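Local structure of secreted effector protein sseI (4G29) at residues Q41-M46 / I143-Y148; P48-M53 / I61-I66. The protein is a secreted virulence factor of Salmonella whose catalytic domain belongs to the cysteine protease superfamily and probably acts as a papain-like hydrolase. All coordinates share one frame; numbering follows the deposited sequence.

Both contacts use helix 42-55 and lie with their centres about 9 Å apart, each partly buried and about 10 Å from the centre of the chain. Contact 1 joins the first turn of that helix to helix 141-147, across 96 intervening residues; contact 2 sets the following part against strand 61-69, which comes soon after in the chain. A selenomethionine takes part in both, but their chemistry differs. Contact 1 buries 131 Å² between M46, E43 and two alanine methyls, and adds a water bridge from the more exposed E43, whereas contact 2 buries 188 Å² and pairs a direct hydroxyl-hydroxyl bond with apolar packing. Y63 joins them: its CB lies 3.9 Å from CB of A144.

Contact 1. Residues Q41-M46 / I143-Y148; sequences QCESLM and IAANAY
The N-terminal part of helix 42-55, which carries C42 of a likely Cys-His-Asp triad, meets helix 141-147 through E43, M46, A144 and A145. The two helical segments run nearly antiparallel, at 161°, but their axes stay 11.1 Å apart, a gap crossed by side chains. E43 has CG anti to the backbone N (chi1 -164°) and an extended chain beyond it, which carries the carboxylate over to the methyl of A145; OE1 lies 3.6 Å from A145 CB. The other carboxylate oxygen works through water: a single water donates to E43 OE2 at 2.9 Å and to the backbone O of A145 at 2.7 Å, bridging the helices at their more exposed side. Deeper in, the selenomethionine M46 spreads over two alanines, with SE 4.4 Å from A144 CB and CE 4.3 Å from A145 CB. These distances indicate loose apolar contact. F81 of strand 78-87 touches both E43 and M46, while A144 also packs against F138 of strand 132-138. C42 itself touches H80 of strand 78-87, an arrangement consistent with the papain-like fold, in which the nucleophile lies near the N-terminal end of a helix and the histidine comes from the sheet.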
loop_
_atom_site.group_PDB
_atom_site.type_symbol
_atom_site.label_atom_id
_atom_site.label_comp_id
_atom_site.label_asym_id
_atom_site.label_seq_id
_atom_site.Cartn_x
_atom_site.Cartn_y
_atom_site.Cartn_z
ATOM N N GLN A 41 4.918 -3.514 10.137
ATOM C CA GLN A 41 5.624 -2.224 9.989
ATOM C C GLN A 41 5.031 -1.118 9.138
ATOM O O GLN A 41 5.634 -0.027 9.275
ATOM C CB GLN A 41 7.046 -2.451 9.458
ATOM C CG GLN A 41 7.882 -3.347 10.313
ATOM C CD GLN A 41 8.053 -2.853 11.720
ATOM O OE1 GLN A 41 7.762 -1.711 12.056
ATOM N NE2 GLN A 41 8.571 -3.708 12.561
ATOM N N CYS A 42 4.037 -1.371 8.224
ATOM C CA CYS A 42 3.571 -0.446 7.208
ATOM C C CYS A 42 3.164 0.788 7.987
ATOM O O CYS A 42 3.459 1.838 7.524
ATOM C CB CYS A 42 2.402 -0.897 6.209
ATOM S SG CYS A 42 1.220 -1.722 6.926
ATOM N N GLU A 43 2.465 0.677 9.129
ATOM C CA GLU A 43 1.901 1.920 9.646
ATOM C C GLU A 43 3.039 2.863 10.098
ATOM O O GLU A 43 3.035 4.104 9.802
ATOM C CB GLU A 43 0.875 1.622 10.756
ATOM C CG GLU A 43 0.051 2.731 11.045
ATOM C CD GLU A 43 -1.080 2.368 11.990
ATOM O OE1 GLU A 43 -1.086 3.056 12.989
ATOM O OE2 GLU A 43 -1.926 1.480 11.746
ATOM N N SER A 44 4.039 2.290 10.785
ATOM C CA SER A 44 5.160 3.089 11.334
ATOM C C SER A 44 6.081 3.652 10.229
ATOM O O SER A 44 6.881 4.531 10.497
ATOM C CB SER A 44 6.006 2.288 12.364
ATOM O OG SER A 44 6.862 1.333 11.736
ATOM N N LEU A 45 6.035 3.053 9.028
ATOM C CA LEU A 45 6.855 3.491 7.913
ATOM C C LEU A 45 6.230 4.681 7.185
ATOM O O LEU A 45 6.942 5.319 6.382
ATOM C CB LEU A 45 7.143 2.352 6.942
ATOM C CG LEU A 45 8.150 1.324 7.399
ATOM C CD1 LEU A 45 8.027 -0.002 6.605
ATOM C CD2 LEU A 45 9.590 1.833 7.364
HETATM N N MSE A 46 4.964 5.023 7.424
HETATM C CA MSE A 46 4.342 6.108 6.653
HETATM C C MSE A 46 5.101 7.430 6.795
HETATM O O MSE A 46 5.465 8.072 5.798
HETATM C CB MSE A 46 2.858 6.309 7.007
HETATM C CG MSE A 46 1.970 5.205 6.392
HETATM SE SE MSE A 46 0.050 5.709 6.534
HETATM C CE MSE A 46 -0.115 5.113 8.404
ATOM N N ILE A 143 -5.152 9.923 10.163
ATOM C CA ILE A 143 -6.484 9.731 9.541
ATOM C C ILE A 143 -6.572 8.431 8.742
ATOM O O ILE A 143 -7.539 7.663 8.882
ATOM C CB ILE A 143 -6.853 10.951 8.699
ATOM C CG1 ILE A 143 -6.880 12.176 9.595
ATOM C CG2 ILE A 143 -8.162 10.745 7.984
ATOM C CD1 ILE A 143 -7.901 12.177 10.715
ATOM N N ALA A 144 -5.535 8.173 7.945
ATOM C CA ALA A 144 -5.421 6.960 7.147
ATOM C C ALA A 144 -5.484 5.744 8.100
ATOM O O ALA A 144 -6.252 4.819 7.882
ATOM C CB ALA A 144 -4.125 6.981 6.303
ATOM N N ALA A 145 -4.687 5.781 9.166
ATOM C CA ALA A 145 -4.574 4.654 10.072
ATOM C C ALA A 145 -5.924 4.364 10.756
ATOM O O ALA A 145 -6.308 3.202 10.968
ATOM C CB ALA A 145 -3.473 4.963 11.105
ATOM N N ASN A 146 -6.626 5.436 11.121
ATOM C CA ASN A 146 -7.915 5.304 11.785
ATOM C C ASN A 146 -9.011 4.763 10.878
ATOM O O ASN A 146 -9.801 3.925 11.312
ATOM C CB ASN A 146 -8.362 6.628 12.403
ATOM C CG ASN A 146 -9.781 6.527 13.010
ATOM O OD1 ASN A 146 -10.778 6.978 12.399
ATOM N ND2 ASN A 146 -9.884 5.851 14.153
ATOM N N ALA A 147 -9.004 5.200 9.613
ATOM C CA ALA A 147 -10.015 4.832 8.649
ATOM C C ALA A 147 -9.856 3.375 8.206
ATOM O O ALA A 147 -10.819 2.712 7.859
ATOM C CB ALA A 147 -9.932 5.773 7.392
ATOM N N TYR A 148 -8.627 2.903 8.164
ATOM C CA TYR A 148 -8.241 1.556 7.756
ATOM C C TYR A 148 -7.639 0.807 8.924
ATOM O O TYR A 148 -6.561 0.241 8.853
ATOM C CB TYR A 148 -7.302 1.543 6.521
ATOM C CG TYR A 148 -8.072 1.830 5.234
ATOM C CD1 TYR A 148 -8.420 3.126 4.906
ATOM C CD2 TYR A 148 -8.488 0.761 4.390
ATOM C CE1 TYR A 148 -9.211 3.369 3.745
ATOM C CE2 TYR A 148 -9.235 0.989 3.232
ATOM C CZ TYR A 148 -9.575 2.284 2.909
ATOM O OH TYR A 148 -10.319 2.452 1.767
HETATM O O HOH W 1 -4.710 1.560 12.387
#

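Contact 2. Residues P48-M53 / I61-I66; sequences PVSNFM and IRYRGI
The hydroxyl of S50 and that of Y63 form the one hydrogen bond between helix segment 48-53 and strand segment 61-66, with OG and OH 2.8 Å apart; either oxygen could be the donor. With chi1 at 176°, the S50 hydroxyl lies opposite the backbone N and beside the carbonyl carbon, which directs it to the phenol. The tyrosine reaches over from the strand with the far end of its ring, so that S50 CB comes obliquely to the ring and lies 3.7 Å from CE1. I61 closes the contact from the start of the strand. Its CG2 methyl sits 3.4 Å from S50 OG, while the other branch extends to the next helical turn, where CD1 is 3.9 Å from M53 CB. The selenomethionine chain bends at its last torsion (chi3 65°) and brings CE to 4.0 Å from the same CD1, giving that methyl two neighbours on one residue. The segments run close to antiparallel, at 155°, with axes 9.6 Å apart. V83 of strand 78-87 touches both M53 and I61, and F94 of strand 90-95 packs on M53, continuing the apolar layer between helix and sheet. On the strand, backbone hydrogen bonds join R62 to V84 and Y63 to F138, tying it to a neighbour along each edge. With S50 buried, the Y63 bond gives the S50 hydroxyl a polar partner beside the I61 CG2 methyl, implying that these two segments combine one directional bond with apolar contact.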
loop_
_atom_site.group_PDB
_atom_site.type_symbol
_atom_site.label_atom_id
_atom_site.label_comp_id
_atom_site.label_asym_id
_atom_site.label_seq_id
_atom_site.Cartn_x
_atom_site.Cartn_y
_atom_site.Cartn_z
ATOM N N PRO A 48 8.189 8.163 8.053
ATOM C CA PRO A 48 9.530 8.243 7.534
ATOM C C PRO A 48 9.638 8.240 6.012
ATOM O O PRO A 48 10.410 9.010 5.424
ATOM C CB PRO A 48 10.218 7.005 8.102
ATOM C CG PRO A 48 9.303 6.443 9.122
ATOM C CD PRO A 48 8.031 7.152 9.120
ATOM N N VAL A 49 8.844 7.403 5.366
ATOM C CA VAL A 49 8.785 7.374 3.903
ATOM C C VAL A 49 8.290 8.690 3.325
ATOM O O VAL A 49 8.878 9.171 2.299
ATOM C CB VAL A 49 7.987 6.148 3.375
ATOM C CG1 VAL A 49 7.698 6.230 1.852
ATOM C CG2 VAL A 49 8.756 4.884 3.705
ATOM N N SER A 50 7.240 9.271 3.895
ATOM C CA SER A 50 6.791 10.618 3.476
ATOM C C SER A 50 7.907 11.660 3.617
ATOM O O SER A 50 8.141 12.473 2.698
ATOM C CB SER A 50 5.582 11.043 4.319
ATOM O OG SER A 50 5.207 12.371 3.993
ATOM N N ASN A 51 8.590 11.683 4.777
ATOM C CA ASN A 51 9.704 12.629 4.946
ATOM C C ASN A 51 10.751 12.453 3.843
ATOM O O ASN A 51 11.277 13.425 3.319
ATOM C CB ASN A 51 10.360 12.421 6.310
ATOM C CG ASN A 51 9.481 12.871 7.466
ATOM O OD1 ASN A 51 8.414 13.488 7.269
ATOM N ND2 ASN A 51 9.905 12.550 8.685
ATOM N N PHE A 52 11.077 11.199 3.559
ATOM C CA PHE A 52 12.043 10.853 2.524
ATOM C C PHE A 52 11.619 11.405 1.157
ATOM O O PHE A 52 12.396 12.054 0.452
ATOM C CB PHE A 52 12.260 9.345 2.448
ATOM C CG PHE A 52 13.273 8.951 1.421
ATOM C CD1 PHE A 52 14.621 9.008 1.703
ATOM C CD2 PHE A 52 12.878 8.586 0.133
ATOM C CE1 PHE A 52 15.549 8.663 0.721
ATOM C CE2 PHE A 52 13.809 8.286 -0.849
ATOM C CZ PHE A 52 15.128 8.302 -0.543
HETATM N N MSE A 53 10.393 11.098 0.775
HETATM C CA MSE A 53 9.861 11.534 -0.502
HETATM C C MSE A 53 9.844 13.055 -0.639
HETATM O O MSE A 53 10.239 13.608 -1.698
HETATM C CB MSE A 53 8.451 10.923 -0.693
HETATM C CG MSE A 53 8.448 9.390 -0.806
HETATM SE SE MSE A 53 6.630 8.793 -0.970
HETATM C CE MSE A 53 6.218 9.568 -2.633
ATOM N N ILE A 61 1.881 14.725 -1.245
ATOM C CA ILE A 61 2.075 13.452 -0.573
ATOM C C ILE A 61 0.748 13.040 0.076
ATOM O O ILE A 61 0.086 13.829 0.735
ATOM C CB ILE A 61 3.172 13.520 0.499
ATOM C CG1 ILE A 61 4.498 14.029 -0.112
ATOM C CG2 ILE A 61 3.268 12.164 1.231
ATOM C CD1 ILE A 61 5.168 13.073 -0.922
ATOM N N ARG A 62 0.345 11.802 -0.198
ATOM C CA ARG A 62 -0.844 11.233 0.379
ATOM C C ARG A 62 -0.475 9.901 1.022
ATOM O O ARG A 62 0.495 9.255 0.583
ATOM C CB ARG A 62 -1.901 10.998 -0.692
ATOM C CG ARG A 62 -2.577 12.233 -1.207
ATOM C CD ARG A 62 -2.756 12.127 -2.706
ATOM N NE ARG A 62 -1.490 12.307 -3.413
ATOM C CZ ARG A 62 -1.239 11.957 -4.673
ATOM N NH1 ARG A 62 -2.172 11.368 -5.448
ATOM N NH2 ARG A 62 -0.053 12.220 -5.192
ATOM N N TYR A 63 -1.344 9.484 1.954
ATOM C CA TYR A 63 -1.210 8.278 2.718
ATOM C C TYR A 63 -2.326 7.357 2.270
ATOM O O TYR A 63 -3.473 7.696 2.397
ATOM C CB TYR A 63 -1.269 8.598 4.191
ATOM C CG TYR A 63 -0.152 9.528 4.609
ATOM C CD1 TYR A 63 1.157 9.056 4.787
ATOM C CD2 TYR A 63 -0.374 10.896 4.731
ATOM C CE1 TYR A 63 2.179 9.900 5.167
ATOM C CE2 TYR A 63 0.679 11.766 5.030
ATOM C CZ TYR A 63 1.919 11.272 5.274
ATOM O OH TYR A 63 2.892 12.201 5.582
ATOM N N ARG A 64 -1.923 6.208 1.736
ATOM C CA ARG A 64 -2.824 5.264 1.157
ATOM C C ARG A 64 -3.172 4.161 2.141
ATOM O O ARG A 64 -2.314 3.337 2.477
ATOM C CB ARG A 64 -2.230 4.683 -0.155
ATOM C CG ARG A 64 -3.207 3.755 -0.907
ATOM C CD ARG A 64 -2.784 3.551 -2.368
ATOM N NE ARG A 64 -2.939 4.790 -3.131
ATOM C CZ ARG A 64 -2.818 4.907 -4.449
ATOM N NH1 ARG A 64 -2.428 3.875 -5.164
ATOM N NH2 ARG A 64 -3.043 6.064 -5.068
ATOM N N GLY A 65 -4.429 4.133 2.589
ATOM C CA GLY A 65 -4.960 3.091 3.465
ATOM C C GLY A 65 -5.641 2.035 2.624
ATOM O O GLY A 65 -6.407 2.385 1.697
ATOM N N ILE A 66 -5.311 0.785 2.859
ATOM C CA ILE A 66 -5.752 -0.330 2.052
ATOM C C ILE A 66 -6.402 -1.448 2.903
ATOM O O ILE A 66 -5.933 -1.767 4.044
ATOM C CB ILE A 66 -4.518 -0.945 1.276
ATOM C CG1 ILE A 66 -3.780 0.134 0.497
ATOM C CG2 ILE A 66 -4.848 -2.226 0.402
ATOM C CD1 ILE A 66 -2.282 -0.117 0.423
#